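Local coordinates for protein tonb-dependent siderophore receptor (Acinetobacter baumannii, PDB 5FP1) that probably takes up iron by binding iron-chelating siderophores at the outer membrane, and may bind ferric enterobactin with micromolar affinity, at residues G254-W259 with P397-F402; Y355-T360 with T415-S420; D580-S585 with T630-L635; S611-N616 with G652-T657. One frame throughout, in Å; residues are numbered along the deposited sequence.

Contact 1 of 4, residues G254-W259 with P397-F402; sequences GTYYGW and PTQKPF
The backbones come nearest at W259 and Q399, CA to CA 6.6 Å, and at Y257 and P397, in two irregular segments that run nearly parallel. At one end the ring of P397 lies against T255, CG to CG2 at 3.7 Å, and also meets Y256 O. The Q399 chain bends at its second torsion (chi2 -66°), and its NE2 gives G258 O a 3.0 Å hydrogen bond that is almost straight (177°). G258 O lies in the plane of the amide, although NE2 stands above the plane of the carbonyl; the same NE2 borders the edge of the Y256 ring. OE1 is bonded to K260 N, so both ends of the amide are engaged. The W259 indole offers its edge to K400 O, with a weak NE1 hydrogen bond of 3.0 Å. Over one indole face comes F402 CD1, 3.7 Å from CZ2, making a T-shaped pair with planes 89° apart. H318 and W390 add further rings around W259. The two segments join the loop between strands 234-238 and 264-279 to the loop between strands 391-393 and 405-428, both probably on the extracellular side of the TonB-dependent receptor barrel.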
# COMPACT_ATOMS: atom_id res chain seq x y z
N GLY A 254 -11.71 -19.93 7.98
CA GLY A 254 -11.53 -20.23 6.58
C GLY A 254 -12.80 -20.43 5.76
O GLY A 254 -12.74 -20.88 4.65
N THR A 255 -13.94 -20.00 6.29
CA THR A 255 -15.20 -20.07 5.53
C THR A 255 -15.19 -19.03 4.40
O THR A 255 -14.81 -17.86 4.60
CB THR A 255 -16.41 -19.85 6.46
OG1 THR A 255 -16.44 -20.90 7.45
CG2 THR A 255 -17.70 -19.85 5.67
N TYR A 256 -15.58 -19.46 3.21
CA TYR A 256 -15.60 -18.58 2.02
C TYR A 256 -17.00 -18.34 1.52
O TYR A 256 -17.70 -19.30 1.17
CB TYR A 256 -14.78 -19.22 0.91
CG TYR A 256 -14.69 -18.44 -0.38
CD1 TYR A 256 -13.98 -17.25 -0.46
CD2 TYR A 256 -15.28 -18.93 -1.55
CE1 TYR A 256 -13.86 -16.57 -1.67
CE2 TYR A 256 -15.17 -18.26 -2.75
CZ TYR A 256 -14.45 -17.08 -2.82
OH TYR A 256 -14.36 -16.43 -4.04
N TYR A 257 -17.41 -17.08 1.47
CA TYR A 257 -18.72 -16.69 1.01
C TYR A 257 -18.78 -16.16 -0.41
O TYR A 257 -19.84 -15.71 -0.87
CB TYR A 257 -19.33 -15.66 1.97
CG TYR A 257 -19.57 -16.20 3.33
CD1 TYR A 257 -20.39 -17.30 3.53
CD2 TYR A 257 -18.91 -15.67 4.45
CE1 TYR A 257 -20.60 -17.82 4.79
CE2 TYR A 257 -19.13 -16.18 5.72
CZ TYR A 257 -19.96 -17.26 5.88
OH TYR A 257 -20.15 -17.80 7.13
N GLY A 258 -17.67 -16.24 -1.13
CA GLY A 258 -17.67 -15.89 -2.52
C GLY A 258 -18.36 -16.94 -3.38
O GLY A 258 -18.72 -18.02 -2.91
N TRP A 259 -18.55 -16.61 -4.64
CA TRP A 259 -19.32 -17.42 -5.58
C TRP A 259 -18.39 -17.73 -6.74
O TRP A 259 -18.26 -16.93 -7.67
CB TRP A 259 -20.54 -16.64 -5.99
CG TRP A 259 -21.59 -17.36 -6.74
CD1 TRP A 259 -21.53 -18.63 -7.28
CD2 TRP A 259 -22.88 -16.86 -7.05
NE1 TRP A 259 -22.73 -18.94 -7.88
CE2 TRP A 259 -23.57 -17.87 -7.77
CE3 TRP A 259 -23.54 -15.66 -6.76
CZ2 TRP A 259 -24.88 -17.70 -8.21
CZ3 TRP A 259 -24.85 -15.50 -7.20
CH2 TRP A 259 -25.50 -16.52 -7.93
N PRO A 397 -21.10 -23.25 3.72
CA PRO A 397 -21.53 -22.94 2.36
C PRO A 397 -20.98 -23.92 1.34
O PRO A 397 -19.84 -24.37 1.48
CB PRO A 397 -20.91 -21.54 2.10
CG PRO A 397 -19.83 -21.39 3.11
CD PRO A 397 -20.28 -22.18 4.32
N THR A 398 -21.76 -24.22 0.31
CA THR A 398 -21.28 -25.04 -0.78
C THR A 398 -21.31 -24.26 -2.08
O THR A 398 -22.22 -23.45 -2.30
CB THR A 398 -22.12 -26.34 -0.91
OG1 THR A 398 -23.47 -26.00 -1.18
CG2 THR A 398 -22.07 -27.13 0.38
N GLN A 399 -20.34 -24.52 -2.96
CA GLN A 399 -20.24 -23.79 -4.22
C GLN A 399 -21.25 -24.29 -5.24
O GLN A 399 -21.38 -25.50 -5.45
CB GLN A 399 -18.82 -23.90 -4.78
CG GLN A 399 -17.82 -23.10 -3.95
CD GLN A 399 -18.10 -21.61 -4.05
OE1 GLN A 399 -18.49 -21.11 -5.10
NE2 GLN A 399 -17.97 -20.91 -2.93
N LYS A 400 -21.95 -23.36 -5.87
CA LYS A 400 -23.02 -23.62 -6.84
C LYS A 400 -22.82 -22.87 -8.14
O LYS A 400 -22.07 -21.89 -8.19
CB LYS A 400 -24.36 -23.16 -6.28
CG LYS A 400 -24.80 -23.82 -4.98
CD LYS A 400 -25.22 -25.27 -5.20
CE LYS A 400 -25.65 -25.89 -3.88
NZ LYS A 400 -25.88 -27.37 -3.99
N PRO A 401 -23.51 -23.29 -9.21
CA PRO A 401 -23.43 -22.57 -10.48
C PRO A 401 -23.99 -21.15 -10.45
O PRO A 401 -24.91 -20.82 -9.71
CB PRO A 401 -24.23 -23.45 -11.48
CG PRO A 401 -24.33 -24.80 -10.83
CD PRO A 401 -24.24 -24.58 -9.34
N PHE A 402 -23.43 -20.30 -11.30
CA PHE A 402 -23.98 -18.99 -11.54
C PHE A 402 -24.75 -19.09 -12.84
O PHE A 402 -24.17 -19.42 -13.86
CB PHE A 402 -22.84 -17.95 -11.66
CG PHE A 402 -23.28 -16.59 -12.10
CD1 PHE A 402 -24.13 -15.82 -11.31
CD2 PHE A 402 -22.82 -16.05 -13.31
CE1 PHE A 402 -24.53 -14.55 -11.72
CE2 PHE A 402 -23.22 -14.78 -13.72
CZ PHE A 402 -24.07 -14.03 -12.93

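Contact 2 of 4, residues Y355-T360 with T415-S420; sequences YSKQKT and TVESTS. With C8E ((hydroxyethyloxy)tri(ethyloxy)octane), chain J.
Y355 and T419 form a non-hydrogen-bonded pair within two long antiparallel strands whose axes approach to 4.7 Å. The CG of Y355 is anti to the backbone N (chi1 171°), and the ring passes CD1 by S418 O before OH donates a 2.7 Å hydrogen bond to E417 OE2. That oxygen is met on its anti side, and the ring and carboxylate planes are 67° apart. S356 forms the next, hydrogen-bonded pair with S418 through S356 N to S418 O and S418 N to S356 O. On their face of the sheet a water joins S356 OG to V416 O. K357 returns to the face of Y355; its extended chain lays CE 3.8 Å from T415 CG2, while a second water accepts from K357 NZ and donates to E417 OE2. Q358 pairs with V416, its N giving V416 O a 2.8 Å bond and its O receiving V416 N; NE2 is bonded to S327 OG. K359, bent at its third and fourth torsions, lies alongside T415 and donates from NZ to OG1 at 2.7 Å, while its CG touches C1 of the bound detergent at 3.4 Å. Strands 346-368 and 405-428 are barrel neighbours, flanked by strands 315-341 and 433-450; Q358 and V416 point to the face where A499 and, for Q358, T105 of the plug lie.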
# COMPACT_ATOMS: atom_id res chain seq x y z
N TYR A 355 5.73 16.54 -14.54
CA TYR A 355 4.49 16.61 -15.27
C TYR A 355 3.88 15.20 -15.28
O TYR A 355 4.58 14.24 -15.50
CB TYR A 355 4.73 17.05 -16.70
CG TYR A 355 3.50 16.92 -17.56
CD1 TYR A 355 2.49 17.85 -17.49
CD2 TYR A 355 3.31 15.81 -18.38
CE1 TYR A 355 1.34 17.72 -18.24
CE2 TYR A 355 2.16 15.68 -19.14
CZ TYR A 355 1.19 16.64 -19.07
OH TYR A 355 0.04 16.51 -19.81
N SER A 356 2.58 15.09 -15.11
CA SER A 356 1.92 13.80 -15.38
C SER A 356 0.54 13.96 -15.90
O SER A 356 -0.15 14.94 -15.61
CB SER A 356 1.85 12.90 -14.13
OG SER A 356 1.12 13.54 -13.13
N LYS A 357 0.11 12.98 -16.68
CA LYS A 357 -1.24 12.97 -17.16
C LYS A 357 -1.75 11.54 -17.18
O LYS A 357 -1.09 10.63 -17.69
CB LYS A 357 -1.34 13.60 -18.55
CG LYS A 357 -2.78 13.74 -19.00
CD LYS A 357 -2.88 14.30 -20.42
CE LYS A 357 -4.32 14.63 -20.76
NZ LYS A 357 -4.37 15.47 -21.99
N GLN A 358 -2.93 11.37 -16.61
CA GLN A 358 -3.53 10.05 -16.49
C GLN A 358 -4.93 10.09 -17.06
O GLN A 358 -5.69 11.01 -16.79
CB GLN A 358 -3.62 9.65 -15.02
CG GLN A 358 -4.13 8.25 -14.82
CD GLN A 358 -4.23 7.83 -13.35
OE1 GLN A 358 -3.89 8.58 -12.41
NE2 GLN A 358 -4.74 6.63 -13.15
N LYS A 359 -5.28 9.05 -17.82
CA LYS A 359 -6.62 8.90 -18.36
C LYS A 359 -7.14 7.51 -18.06
O LYS A 359 -6.46 6.50 -18.29
CB LYS A 359 -6.66 9.13 -19.88
CG LYS A 359 -6.21 10.52 -20.30
CD LYS A 359 -6.57 10.87 -21.75
CE LYS A 359 -8.06 11.19 -21.93
NZ LYS A 359 -8.45 12.61 -21.61
N THR A 360 -8.37 7.46 -17.56
CA THR A 360 -8.99 6.21 -17.07
C THR A 360 -10.38 6.10 -17.62
O THR A 360 -11.15 7.07 -17.55
CB THR A 360 -9.07 6.19 -15.52
OG1 THR A 360 -7.75 6.24 -14.98
CG2 THR A 360 -9.75 4.90 -14.98
N THR A 415 -9.71 12.19 -16.24
CA THR A 415 -8.41 12.68 -16.65
C THR A 415 -7.82 13.54 -15.54
O THR A 415 -8.46 14.48 -15.06
CB THR A 415 -8.53 13.51 -17.93
OG1 THR A 415 -9.08 12.66 -18.95
CG2 THR A 415 -7.17 14.03 -18.39
N VAL A 416 -6.62 13.19 -15.11
CA VAL A 416 -5.91 13.98 -14.08
C VAL A 416 -4.60 14.45 -14.70
O VAL A 416 -3.80 13.66 -15.23
CB VAL A 416 -5.64 13.16 -12.81
CG1 VAL A 416 -4.81 13.96 -11.82
CG2 VAL A 416 -6.95 12.73 -12.17
N GLU A 417 -4.39 15.75 -14.62
CA GLU A 417 -3.19 16.36 -15.14
C GLU A 417 -2.55 17.17 -14.02
O GLU A 417 -3.23 17.96 -13.33
CB GLU A 417 -3.53 17.24 -16.34
CG GLU A 417 -2.30 17.77 -17.07
CD GLU A 417 -2.68 18.41 -18.42
OE1 GLU A 417 -3.78 18.94 -18.52
OE2 GLU A 417 -1.87 18.35 -19.36
N SER A 418 -1.25 17.02 -13.84
CA SER A 418 -0.54 17.76 -12.80
C SER A 418 0.75 18.34 -13.32
O SER A 418 1.35 17.85 -14.28
CB SER A 418 -0.24 16.86 -11.62
OG SER A 418 0.68 15.85 -11.97
N THR A 419 1.19 19.38 -12.63
CA THR A 419 2.45 20.01 -12.92
C THR A 419 3.01 20.60 -11.64
O THR A 419 2.31 21.28 -10.91
CB THR A 419 2.27 21.17 -13.91
OG1 THR A 419 1.48 20.72 -15.02
CG2 THR A 419 3.64 21.65 -14.38
N SER A 420 4.29 20.36 -11.39
CA SER A 420 4.88 20.80 -10.15
C SER A 420 6.32 21.18 -10.26
O SER A 420 7.04 20.74 -11.16
CB SER A 420 4.73 19.70 -9.10
OG SER A 420 5.08 18.45 -9.60
C1 C8E J . -3.05 9.99 -21.51
C2 C8E J . -1.75 9.63 -20.83
C3 C8E J . -1.00 8.54 -21.60
C4 C8E J . -0.03 9.15 -22.62
C5 C8E J . 0.67 8.08 -23.46
C6 C8E J . 1.40 7.09 -22.57
C7 C8E J . 0.50 5.92 -22.16
C8 C8E J . 1.33 4.71 -21.76
O9 C8E J . 0.76 3.55 -22.36
C10 C8E J . 1.27 2.31 -21.86
C11 C8E J . 2.78 2.31 -21.67
O12 C8E J . 3.28 0.98 -21.45
O HOH W 1 -1.65 13.00 -13.35
O HOH W 2 -3.24 17.95 -21.85

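Contact 3 of 4, residues D580-S585 with T630-L635; sequences DKWNIS and TTYKVL
W582 lies across the strand pair from T630 and Y632, and its side chain can be followed outward. CB rests 3.6 Å from Y632 CD2, and CG, anti to the backbone N (chi1 -174°), remains close to that same ring carbon. CD1 then passes T631 O and T630 OG1, each at 3.3 Å. NE1 donates in the indole plane to T630 OG1 at 2.7 Å, with a bent N-H...O angle of 138°. The threonine hydroxyl in turn donates to N583 O at 2.6 Å, nearly along the C=O axis, so a chain of two hydrogen bonds runs from indole through hydroxyl to backbone carbonyl. T631 N reaches N583 O as well, from above the carbonyl plane, which gives that oxygen two donors. K581 CB sits over the face of the Y632 ring in a CH-pi contact, 4.2 Å from its centroid, while K581 O accepts K633 N at 2.8 Å and a water. On the other face of the sheet a water bridges N583 ND2 and T631 OG1; T631 OG1 and N583 OD1 are modelled so close that the details of their contact are doubtful. There N583 touches L23, and T631 touches D54 of helix 49-55 in the plug. W582 and Y632 lie on the surface, consistent with the aromatic girdle of outer-membrane beta-barrels, here probably at the periplasmic rim of strands 582-597 and 624-635.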
# COMPACT_ATOMS: atom_id res chain seq x y z
N ASP A 580 27.37 -11.21 15.39
CA ASP A 580 27.64 -11.64 14.03
C ASP A 580 26.84 -12.91 13.71
O ASP A 580 26.90 -13.40 12.60
CB ASP A 580 29.14 -11.84 13.76
CG ASP A 580 29.75 -12.97 14.56
OD1 ASP A 580 29.07 -13.56 15.43
OD2 ASP A 580 30.93 -13.28 14.30
N LYS A 581 26.08 -13.40 14.69
CA LYS A 581 25.14 -14.51 14.46
C LYS A 581 23.65 -14.14 14.61
O LYS A 581 22.77 -14.92 14.22
CB LYS A 581 25.45 -15.63 15.44
CG LYS A 581 26.87 -16.15 15.30
CD LYS A 581 27.12 -17.36 16.16
CE LYS A 581 28.54 -17.86 15.94
NZ LYS A 581 28.92 -18.86 16.96
N TRP A 582 23.37 -13.00 15.23
CA TRP A 582 22.01 -12.65 15.65
C TRP A 582 21.55 -11.31 15.05
O TRP A 582 22.18 -10.26 15.28
CB TRP A 582 22.01 -12.58 17.16
CG TRP A 582 20.69 -12.37 17.78
CD1 TRP A 582 19.46 -12.51 17.18
CD2 TRP A 582 20.44 -12.01 19.14
NE1 TRP A 582 18.47 -12.23 18.09
CE2 TRP A 582 19.04 -11.94 19.30
CE3 TRP A 582 21.26 -11.74 20.24
CZ2 TRP A 582 18.44 -11.61 20.51
CZ3 TRP A 582 20.67 -11.42 21.44
CH2 TRP A 582 19.27 -11.35 21.57
N ASN A 583 20.48 -11.33 14.27
CA ASN A 583 19.96 -10.08 13.70
C ASN A 583 18.51 -9.81 14.08
O ASN A 583 17.82 -10.69 14.64
CB ASN A 583 20.19 -9.97 12.21
CG ASN A 583 19.46 -11.01 11.42
OD1 ASN A 583 18.71 -11.83 11.98
ND2 ASN A 583 19.68 -11.01 10.11
N ILE A 584 18.08 -8.57 13.86
CA ILE A 584 16.77 -8.17 14.34
C ILE A 584 16.16 -7.06 13.49
O ILE A 584 16.86 -6.19 12.97
CB ILE A 584 16.84 -7.74 15.82
CG1 ILE A 584 15.44 -7.67 16.44
CG2 ILE A 584 17.59 -6.44 15.96
CD1 ILE A 584 15.42 -7.32 17.90
N SER A 585 14.84 -7.14 13.32
CA SER A 585 14.05 -6.02 12.78
C SER A 585 12.81 -5.96 13.63
O SER A 585 12.02 -6.92 13.66
CB SER A 585 13.72 -6.26 11.29
OG SER A 585 13.01 -5.15 10.73
N THR A 630 13.47 -11.93 14.06
CA THR A 630 14.83 -12.15 14.50
C THR A 630 15.36 -13.50 14.02
O THR A 630 14.60 -14.48 13.94
CB THR A 630 14.95 -11.97 16.02
OG1 THR A 630 16.34 -11.98 16.39
CG2 THR A 630 14.18 -13.03 16.79
N THR A 631 16.63 -13.52 13.63
CA THR A 631 17.26 -14.74 13.16
C THR A 631 18.60 -14.98 13.85
O THR A 631 19.27 -14.04 14.30
CB THR A 631 17.45 -14.81 11.64
OG1 THR A 631 18.57 -14.02 11.24
CG2 THR A 631 16.18 -14.32 10.89
N TYR A 632 18.96 -16.26 13.91
CA TYR A 632 20.17 -16.71 14.60
C TYR A 632 20.89 -17.78 13.80
O TYR A 632 20.28 -18.70 13.25
CB TYR A 632 19.84 -17.19 16.02
CG TYR A 632 21.08 -17.22 16.89
CD1 TYR A 632 21.93 -18.32 16.87
CD2 TYR A 632 21.43 -16.13 17.67
CE1 TYR A 632 23.09 -18.35 17.63
CE2 TYR A 632 22.58 -16.15 18.44
CZ TYR A 632 23.40 -17.26 18.41
OH TYR A 632 24.56 -17.28 19.16
N LYS A 633 22.21 -17.65 13.69
CA LYS A 633 23.02 -18.62 12.97
C LYS A 633 23.36 -19.74 13.93
O LYS A 633 24.40 -19.69 14.59
CB LYS A 633 24.30 -17.96 12.47
CG LYS A 633 24.26 -17.51 11.02
CD LYS A 633 24.32 -18.71 10.09
CE LYS A 633 24.95 -18.35 8.76
NZ LYS A 633 24.74 -19.43 7.76
N VAL A 634 22.46 -20.72 14.05
CA VAL A 634 22.66 -21.80 15.01
C VAL A 634 23.83 -22.70 14.60
O VAL A 634 24.55 -23.19 15.44
CB VAL A 634 21.40 -22.66 15.25
CG1 VAL A 634 20.21 -21.80 15.64
CG2 VAL A 634 21.08 -23.52 14.04
N LEU A 635 24.02 -22.90 13.30
CA LEU A 635 25.22 -23.57 12.81
C LEU A 635 25.70 -22.74 11.66
O LEU A 635 24.96 -21.90 11.15
CB LEU A 635 24.93 -24.99 12.33
CG LEU A 635 24.36 -25.96 13.36
CD1 LEU A 635 23.67 -27.12 12.67
CD2 LEU A 635 25.46 -26.45 14.29
O HOH W 3 21.17 -14.79 11.86
O HOH W 4 18.41 -13.02 8.49

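Contact 4 of 4, residues S611-N616 with G652-T657; sequences SIYNGN and GDVANT
Y613 and N616 bracket a type II beta turn that meets a type I turn from D653 to N656, two turns in loops of the beta-barrel that are probably extracellular. Packing comes first. The backbone and methyl of A655 cover one face of the Y613 ring: CA stands over its centre in a CH-pi contact, 3.6 Å from the centroid, and CB reaches CZ at 3.4 Å. I612 CG1 lies over the centre of the opposite face, so the ring is clasped between its own preceding residue and the facing turn. V654 CG1 adds a looser contact with Y613 CB at 4.0 Å. L595 of strand 582-597 touches both N616 and V654, placing the pair beside the barrel wall. Among the polar interactions, the hydrogen bond between the segments runs from N616 ND2 to V654 O, 3.0 Å long and close to straight (172°). It lies both in the amide plane of N616 and in the plane of the V654 carbonyl. The amides of N616 and N656 are stacked with planes 15° apart and their side chains slide past each other in opposite directions, bringing N656 OD1 to 3.3 Å from N616 CB. Within the second turn, D653 O accepts both N656 N, which closes the turn, and N656 ND2; ND2 is also bonded to Q617 O, so these two carbonyls hold the stacked amide. The D653 carboxylate reaches past the turn to T657: OD1 receives T657 N, and OD2, on its syn lone pair, receives T657 OG1 at 2.6 Å.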
# COMPACT_ATOMS: atom_id res chain seq x y z
N SER A 611 -21.90 14.08 14.57
CA SER A 611 -21.27 14.89 15.61
C SER A 611 -21.34 14.18 16.95
O SER A 611 -20.49 14.37 17.81
CB SER A 611 -21.92 16.29 15.70
OG SER A 611 -23.30 16.14 15.97
N ILE A 612 -22.31 13.29 17.12
CA ILE A 612 -22.37 12.48 18.34
C ILE A 612 -21.18 11.54 18.49
O ILE A 612 -20.93 11.00 19.57
CB ILE A 612 -23.67 11.64 18.41
CG1 ILE A 612 -23.77 10.70 17.21
CG2 ILE A 612 -24.88 12.57 18.40
CD1 ILE A 612 -24.93 9.72 17.31
N TYR A 613 -20.43 11.34 17.40
CA TYR A 613 -19.23 10.49 17.48
C TYR A 613 -17.93 11.29 17.55
O TYR A 613 -16.82 10.72 17.49
CB TYR A 613 -19.21 9.54 16.28
CG TYR A 613 -20.45 8.73 16.14
CD1 TYR A 613 -20.91 7.95 17.18
CD2 TYR A 613 -21.16 8.69 14.93
CE1 TYR A 613 -22.05 7.17 17.05
CE2 TYR A 613 -22.31 7.93 14.81
CZ TYR A 613 -22.74 7.18 15.87
OH TYR A 613 -23.85 6.41 15.73
N ASN A 614 -18.04 12.60 17.68
CA ASN A 614 -16.86 13.44 17.89
C ASN A 614 -16.08 12.94 19.11
O ASN A 614 -16.66 12.66 20.17
CB ASN A 614 -17.25 14.91 18.08
CG ASN A 614 -17.75 15.56 16.81
OD1 ASN A 614 -17.76 14.98 15.73
ND2 ASN A 614 -18.17 16.81 16.94
N GLY A 615 -14.77 12.74 18.93
CA GLY A 615 -13.92 12.14 19.95
C GLY A 615 -13.67 10.65 19.81
O GLY A 615 -12.81 10.12 20.49
N ASN A 616 -14.41 9.95 18.93
CA ASN A 616 -14.21 8.52 18.74
C ASN A 616 -12.83 8.19 18.16
O ASN A 616 -12.11 9.06 17.68
CB ASN A 616 -15.34 7.90 17.83
CG ASN A 616 -16.57 7.49 18.63
OD1 ASN A 616 -16.65 7.75 19.83
ND2 ASN A 616 -17.53 6.87 17.99
N GLY A 652 -13.80 -0.45 12.14
CA GLY A 652 -14.15 -0.16 10.77
C GLY A 652 -14.91 1.13 10.60
O GLY A 652 -14.80 1.77 9.55
N ASP A 653 -15.67 1.54 11.61
CA ASP A 653 -16.58 2.66 11.41
C ASP A 653 -16.38 3.87 12.37
O ASP A 653 -15.85 3.73 13.46
CB ASP A 653 -18.03 2.17 11.50
CG ASP A 653 -18.37 1.58 12.86
OD1 ASP A 653 -17.45 1.12 13.60
OD2 ASP A 653 -19.58 1.53 13.17
N VAL A 654 -16.83 5.03 11.91
CA VAL A 654 -16.83 6.28 12.65
C VAL A 654 -17.57 6.10 13.97
O VAL A 654 -17.12 6.56 15.03
CB VAL A 654 -17.43 7.42 11.79
CG1 VAL A 654 -17.79 8.62 12.65
CG2 VAL A 654 -16.43 7.81 10.71
N ALA A 655 -18.66 5.35 13.93
CA ALA A 655 -19.46 5.12 15.13
C ALA A 655 -18.77 4.22 16.13
O ALA A 655 -19.23 4.10 17.26
CB ALA A 655 -20.83 4.55 14.75
N ASN A 656 -17.70 3.53 15.72
CA ASN A 656 -16.95 2.62 16.57
C ASN A 656 -17.88 1.50 17.11
O ASN A 656 -17.85 1.18 18.30
CB ASN A 656 -16.28 3.31 17.79
CG ASN A 656 -15.07 4.21 17.45
OD1 ASN A 656 -14.45 4.75 18.37
ND2 ASN A 656 -14.74 4.40 16.18
N THR A 657 -18.69 0.91 16.24
CA THR A 657 -19.57 -0.22 16.60
C THR A 657 -19.23 -1.51 15.86
O THR A 657 -19.78 -2.57 16.16
CB THR A 657 -21.03 0.11 16.26
OG1 THR A 657 -21.18 0.36 14.86
CG2 THR A 657 -21.50 1.33 17.02

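How the contacts relate
Following the chain, residues 254-259 come first and wait for 397-402 to close contact 1; strand segment 355-360 of contact 2 starts inside that span and finds its partner, 415-420, beyond it, so these two contacts cross. A second crossing follows: 580-585 opens contact 3, 611-616 opens contact 4, 630-635 closes contact 3 and 652-657 closes contact 4. The two crossed pairs stand in series. Contacts 2 and 3 pair neighbouring strands of the barrel wall on opposite sides of the chain's centre, with centres 47 Å apart. Contacts 1 and 4 join loops instead, their nearest atoms about 17 Å apart, and no contact touches another.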